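Local coordinates for sterol regulatory element-binding protein cleavage-activating protein (Schizosaccharomyces pombe, PDB 4YHC), which acts as an escort protein required for sre1 processing at low sterol and low oxygen levels, at residues A[273-285]-A[317-331]. The protein carries 9 engineered substitutions. Sequence-based numbering, arbitrary orientation.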
loop_
_atom_site.group_PDB
_atom_site.type_symbol
_atom_site.label_atom_id
_atom_site.label_comp_id
_atom_site.label_asym_id
_atom_site.label_seq_id
_atom_site.Cartn_x
_atom_site.Cartn_y
_atom_site.Cartn_z
ATOM N N SER A 273 -4.243 11.484 6.870
ATOM C CA SER A 273 -5.477 12.024 6.369
ATOM C C SER A 273 -5.420 13.482 5.974
ATOM O O SER A 273 -4.662 14.264 6.528
ATOM C CB SER A 273 -6.623 11.761 7.331
ATOM O OG SER A 273 -6.571 12.646 8.446
ATOM N N ASN A 274 -6.194 13.830 4.936
ATOM C CA ASN A 274 -6.361 15.234 4.546
ATOM C C ASN A 274 -5.057 15.932 4.286
ATOM O O ASN A 274 -4.868 17.007 4.805
ATOM C CB ASN A 274 -7.165 15.976 5.609
ATOM C CG ASN A 274 -8.602 15.501 5.648
ATOM O OD1 ASN A 274 -9.125 15.003 4.633
ATOM N ND2 ASN A 274 -9.224 15.584 6.801
ATOM N N SER A 275 -4.166 15.288 3.532
ATOM C CA SER A 275 -2.837 15.788 3.279
ATOM C C SER A 275 -3.015 17.159 2.497
ATOM O O SER A 275 -3.870 17.261 1.628
ATOM C CB SER A 275 -2.096 14.793 2.431
ATOM O OG SER A 275 -1.672 13.746 3.279
ATOM N N ARG A 276 -2.351 18.217 2.915
ATOM C CA ARG A 276 -2.309 19.450 2.092
ATOM C C ARG A 276 -0.971 20.106 2.367
ATOM O O ARG A 276 -0.312 19.811 3.407
ATOM C CB ARG A 276 -3.507 20.366 2.362
ATOM C CG ARG A 276 -3.567 20.985 3.764
ATOM C CD ARG A 276 -4.165 20.061 4.787
ATOM N NE ARG A 276 -4.684 20.761 5.960
ATOM C CZ ARG A 276 -5.226 20.147 6.994
ATOM N NH1 ARG A 276 -5.309 18.807 6.999
ATOM N NH2 ARG A 276 -5.700 20.859 8.019
ATOM N N PHE A 277 -0.505 20.936 1.425
ATOM C CA PHE A 277 0.797 21.530 1.550
ATOM C C PHE A 277 0.555 23.029 1.516
ATOM O O PHE A 277 -0.089 23.537 0.552
ATOM C CB PHE A 277 1.639 21.047 0.444
ATOM C CG PHE A 277 3.043 21.504 0.495
ATOM C CD1 PHE A 277 3.441 22.677 -0.130
ATOM C CD2 PHE A 277 4.001 20.741 1.085
ATOM C CE1 PHE A 277 4.749 23.090 -0.082
ATOM C CE2 PHE A 277 5.292 21.155 1.160
ATOM C CZ PHE A 277 5.675 22.328 0.518
ATOM N N VAL A 278 0.936 23.706 2.597
ATOM C CA VAL A 278 0.600 25.113 2.768
ATOM C C VAL A 278 1.846 25.810 3.339
ATOM O O VAL A 278 2.436 25.401 4.404
ATOM C CB VAL A 278 -0.563 25.378 3.717
ATOM C CG1 VAL A 278 -0.785 26.906 3.814
ATOM C CG2 VAL A 278 -1.881 24.722 3.304
ATOM N N ASN A 279 2.297 26.804 2.576
ATOM C CA ASN A 279 3.485 27.574 2.929
ATOM C C ASN A 279 4.616 26.734 3.406
ATOM O O ASN A 279 5.165 26.975 4.506
ATOM C CB ASN A 279 3.106 28.578 4.031
ATOM C CG ASN A 279 4.222 29.558 4.363
ATOM O OD1 ASN A 279 5.194 29.737 3.606
ATOM N ND2 ASN A 279 4.095 30.200 5.535
ATOM N N GLY A 280 5.009 25.759 2.600
ATOM C CA GLY A 280 6.199 24.964 2.912
ATOM C C GLY A 280 5.977 23.846 3.923
ATOM O O GLY A 280 6.860 23.076 4.180
ATOM N N GLN A 281 4.750 23.686 4.357
ATOM C CA GLN A 281 4.361 22.708 5.395
ATOM C C GLN A 281 3.506 21.595 4.839
ATOM O O GLN A 281 2.417 21.854 4.295
ATOM C CB GLN A 281 3.477 23.380 6.459
ATOM C CG GLN A 281 4.194 24.473 7.210
ATOM C CD GLN A 281 3.362 25.139 8.247
ATOM O OE1 GLN A 281 2.141 24.966 8.344
ATOM N NE2 GLN A 281 4.017 25.963 9.014
ATOM N N PHE A 282 3.948 20.359 5.020
ATOM C CA PHE A 282 3.099 19.223 4.735
ATOM C C PHE A 282 2.197 18.982 5.929
ATOM O O PHE A 282 2.647 18.561 7.040
ATOM C CB PHE A 282 3.919 18.035 4.337
ATOM C CG PHE A 282 3.096 16.911 3.756
ATOM C CD1 PHE A 282 2.380 16.091 4.560
ATOM C CD2 PHE A 282 3.094 16.687 2.393
ATOM C CE1 PHE A 282 1.576 15.091 4.027
ATOM C CE2 PHE A 282 2.293 15.688 1.825
ATOM C CZ PHE A 282 1.515 14.915 2.660
ATOM N N ARG A 283 0.920 19.244 5.752
ATOM C CA ARG A 283 -0.028 19.165 6.863
ATOM C C ARG A 283 -0.987 18.002 6.688
ATOM O O ARG A 283 -1.335 17.671 5.552
ATOM C CB ARG A 283 -0.827 20.426 7.030
ATOM C CG ARG A 283 -0.024 21.715 7.228
ATOM C CD ARG A 283 -1.011 22.875 7.240
ATOM N NE ARG A 283 -0.332 24.165 7.455
ATOM C CZ ARG A 283 -0.937 25.364 7.279
ATOM N NH1 ARG A 283 -2.230 25.444 6.992
ATOM N NH2 ARG A 283 -0.265 26.473 7.514
ATOM N N VAL A 284 -1.311 17.340 7.805
ATOM C CA VAL A 284 -2.305 16.273 7.873
ATOM C C VAL A 284 -3.218 16.451 9.039
ATOM O O VAL A 284 -2.856 17.099 10.034
ATOM C CB VAL A 284 -1.620 14.857 7.956
ATOM C CG1 VAL A 284 -0.679 14.696 6.795
ATOM C CG2 VAL A 284 -0.898 14.656 9.300
ATOM N N SER A 285 -4.427 15.914 8.946
ATOM C CA SER A 285 -5.347 16.016 10.050
ATOM C C SER A 285 -5.123 14.888 11.082
ATOM O O SER A 285 -5.567 15.038 12.217
ATOM C CB SER A 285 -6.802 15.890 9.587
ATOM O OG SER A 285 -7.167 16.953 8.722
ATOM N N LYS A 317 8.442 19.865 6.683
ATOM C CA LYS A 317 8.524 21.218 6.116
ATOM C C LYS A 317 9.582 21.185 5.064
ATOM O O LYS A 317 10.579 20.512 5.246
ATOM C CB LYS A 317 8.859 22.297 7.175
ATOM C CG LYS A 317 7.835 22.432 8.274
ATOM C CD LYS A 317 7.815 23.773 8.968
ATOM C CE LYS A 317 8.865 23.874 10.041
ATOM N NZ LYS A 317 9.120 25.308 10.448
ATOM N N TRP A 318 9.376 21.957 3.996
ATOM C CA TRP A 318 10.321 22.100 2.945
ATOM C C TRP A 318 11.689 22.592 3.473
ATOM O O TRP A 318 12.757 22.050 3.101
ATOM C CB TRP A 318 9.750 23.102 1.920
ATOM C CG TRP A 318 10.446 23.059 0.611
ATOM C CD1 TRP A 318 11.481 23.869 0.196
ATOM C CD2 TRP A 318 10.205 22.146 -0.461
ATOM N NE1 TRP A 318 11.848 23.534 -1.052
ATOM C CE2 TRP A 318 11.117 22.465 -1.483
ATOM C CE3 TRP A 318 9.328 21.062 -0.650
ATOM C CZ2 TRP A 318 11.190 21.734 -2.676
ATOM C CZ3 TRP A 318 9.370 20.368 -1.831
ATOM C CH2 TRP A 318 10.296 20.699 -2.838
ATOM N N ASP A 319 11.601 23.569 4.377
ATOM C CA ASP A 319 12.695 24.279 4.998
ATOM C C ASP A 319 12.371 24.253 6.462
ATOM O O ASP A 319 11.252 24.604 6.848
ATOM C CB ASP A 319 12.688 25.785 4.599
ATOM C CG ASP A 319 13.066 26.010 3.152
ATOM O OD1 ASP A 319 14.159 25.575 2.734
ATOM O OD2 ASP A 319 12.244 26.637 2.432
ATOM N N GLN A 320 13.352 23.878 7.263
ATOM C CA GLN A 320 13.156 23.673 8.703
ATOM C C GLN A 320 13.568 24.970 9.391
ATOM O O GLN A 320 14.369 24.976 10.310
ATOM C CB GLN A 320 13.951 22.443 9.218
ATOM C CG GLN A 320 13.571 21.098 8.555
ATOM C CD GLN A 320 12.275 20.445 9.083
ATOM O OE1 GLN A 320 11.620 20.936 9.997
ATOM N NE2 GLN A 320 11.912 19.318 8.490
ATOM N N GLN A 321 12.985 26.067 8.911
ATOM C CA GLN A 321 13.287 27.418 9.334
ATOM C C GLN A 321 11.935 28.106 9.444
ATOM O O GLN A 321 10.932 27.570 8.963
ATOM C CB GLN A 321 14.180 28.130 8.301
ATOM C CG GLN A 321 13.517 28.452 6.956
ATOM C CD GLN A 321 13.535 29.949 6.581
ATOM O OE1 GLN A 321 13.919 30.825 7.380
ATOM N NE2 GLN A 321 13.067 30.253 5.371
ATOM N N PRO A 322 11.882 29.272 10.097
ATOM C CA PRO A 322 10.615 30.025 10.155
ATOM C C PRO A 322 10.358 30.805 8.855
ATOM O O PRO A 322 11.283 31.039 8.100
ATOM C CB PRO A 322 10.804 30.952 11.348
ATOM C CG PRO A 322 12.276 31.053 11.554
ATOM C CD PRO A 322 12.893 29.775 11.044
ATOM N N ASN A 323 9.104 31.187 8.599
ATOM C CA ASN A 323 8.713 31.823 7.336
ATOM C C ASN A 323 7.412 32.638 7.444
ATOM O O ASN A 323 6.330 32.066 7.572
ATOM C CB ASN A 323 8.547 30.742 6.264
ATOM C CG ASN A 323 8.459 31.310 4.872
ATOM O OD1 ASN A 323 8.428 32.514 4.680
ATOM N ND2 ASN A 323 8.433 30.438 3.885
ATOM N N LEU A 324 7.520 33.963 7.320
ATOM C CA LEU A 324 6.386 34.862 7.536
ATOM C C LEU A 324 5.691 35.246 6.235
ATOM O O LEU A 324 5.052 36.301 6.135
ATOM C CB LEU A 324 6.832 36.110 8.297
ATOM C CG LEU A 324 7.648 35.873 9.562
ATOM C CD1 LEU A 324 7.989 37.237 10.149
ATOM C CD2 LEU A 324 6.897 35.034 10.572
ATOM N N VAL A 325 5.792 34.359 5.252
ATOM C CA VAL A 325 5.060 34.508 4.003
ATOM C C VAL A 325 3.635 34.841 4.379
ATOM O O VAL A 325 3.049 34.202 5.258
ATOM C CB VAL A 325 5.017 33.226 3.129
ATOM C CG1 VAL A 325 4.373 33.530 1.774
ATOM C CG2 VAL A 325 6.396 32.644 2.910
ATOM N N ASP A 326 3.114 35.868 3.742
ATOM C CA ASP A 326 1.749 36.253 3.894
ATOM C C ASP A 326 0.986 35.684 2.647
ATOM O O ASP A 326 0.774 36.394 1.668
ATOM C CB ASP A 326 1.733 37.773 3.967
ATOM C CG ASP A 326 0.352 38.363 4.036
ATOM O OD1 ASP A 326 -0.643 37.598 4.144
ATOM O OD2 ASP A 326 0.287 39.619 3.981
ATOM N N VAL A 327 0.618 34.403 2.664
ATOM C CA VAL A 327 -0.159 33.820 1.542
ATOM C C VAL A 327 -1.401 33.139 2.064
ATOM O O VAL A 327 -1.654 33.108 3.275
ATOM C CB VAL A 327 0.625 32.825 0.629
ATOM C CG1 VAL A 327 1.663 33.565 -0.226
ATOM C CG2 VAL A 327 1.206 31.646 1.420
ATOM N N HIS A 328 -2.207 32.623 1.143
ATOM C CA HIS A 328 -3.465 32.087 1.540
ATOM C C HIS A 328 -3.244 30.859 2.431
ATOM O O HIS A 328 -2.490 29.954 2.076
ATOM C CB HIS A 328 -4.361 31.750 0.347
ATOM C CG HIS A 328 -5.709 31.287 0.777
ATOM N ND1 HIS A 328 -6.193 30.027 0.499
ATOM C CD2 HIS A 328 -6.631 31.880 1.570
ATOM C CE1 HIS A 328 -7.384 29.883 1.054
ATOM N NE2 HIS A 328 -7.672 30.993 1.711
ATOM N N ASP A 329 -3.874 30.866 3.601
ATOM C CA ASP A 329 -3.810 29.730 4.504
ATOM C C ASP A 329 -5.204 29.204 4.783
ATOM O O ASP A 329 -5.912 29.732 5.642
ATOM C CB ASP A 329 -3.107 30.056 5.801
ATOM C CG ASP A 329 -2.819 28.790 6.632
ATOM O OD1 ASP A 329 -3.605 27.822 6.567
ATOM O OD2 ASP A 329 -1.813 28.781 7.337
ATOM N N PRO A 330 -5.595 28.143 4.054
ATOM C CA PRO A 330 -6.897 27.511 4.259
ATOM C C PRO A 330 -7.169 26.943 5.675
ATOM O O PRO A 330 -8.288 26.625 5.939
ATOM C CB PRO A 330 -6.878 26.365 3.247
ATOM C CG PRO A 330 -5.444 25.995 3.124
ATOM C CD PRO A 330 -4.709 27.317 3.210
ATOM N N ASP A 331 -6.166 26.804 6.549
ATOM C CA ASP A 331 -6.343 26.219 7.897
ATOM C C ASP A 331 -6.305 27.275 9.035
ATOM O O ASP A 331 -5.995 26.967 10.208
ATOM C CB ASP A 331 -5.241 25.165 8.154
ATOM C CG ASP A 331 -5.301 23.979 7.160
ATOM O OD1 ASP A 331 -6.381 23.359 7.035
ATOM O OD2 ASP A 331 -4.260 23.675 6.544
HETATM O O HOH W 1 9.132 25.285 4.936
#
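Asp-331 lies between Arg-276 and Arg-283 where segment 317-331 wraps round the hairpin of strands 269-278 and 281-292 in the WD40 domain. Its OD2 takes Arg-276 NE at 3.0 Å on the syn side and, through the anti lone pair, Arg-283 NH1 at 2.7 Å. Arg-276 reaches the carboxylate because its chain bends at chi2 (-83°), whereas Arg-283 runs extended from CG to NE, with Val-278 CB over one face of the guanidinium, 3.6 Å from its plane. Arg-283 also grips Asp-329 end-on, with NH1 to OD1 and NH2 to OD2 both 2.8 Å, the two flat groups 31° apart. Its other edge holds Gln-281 OE1 through NE and NH2, which fixes the guanidinium's rotation. Asp-329 OD1 further accepts from Asp-331 N, an Asx turn consistent with holding the two acids close together. Val-278 CG2 packs against CG and CD of the Pro-330 ring, while Tyr-312 of strand 311-317 touches both arginines and Asp-331.

At the type I' turn of the hairpin, the side chain of Asn-279, which buries more surface here than any other residue, passes alongside Val-325 in the opposite direction. Gly-280 O accepts from Trp-318 N at 2.8 Å, just beyond the antiparallel pair Gln-281 and Lys-317, and the side chains of Phe-277 and Trp-318 cross at about a right angle, CZ meeting CE3. Two arginines facing two aspartates balance formally, and this shared network would be expected to favour the ionised carboxylates and tie a long irregular loop to its hairpin.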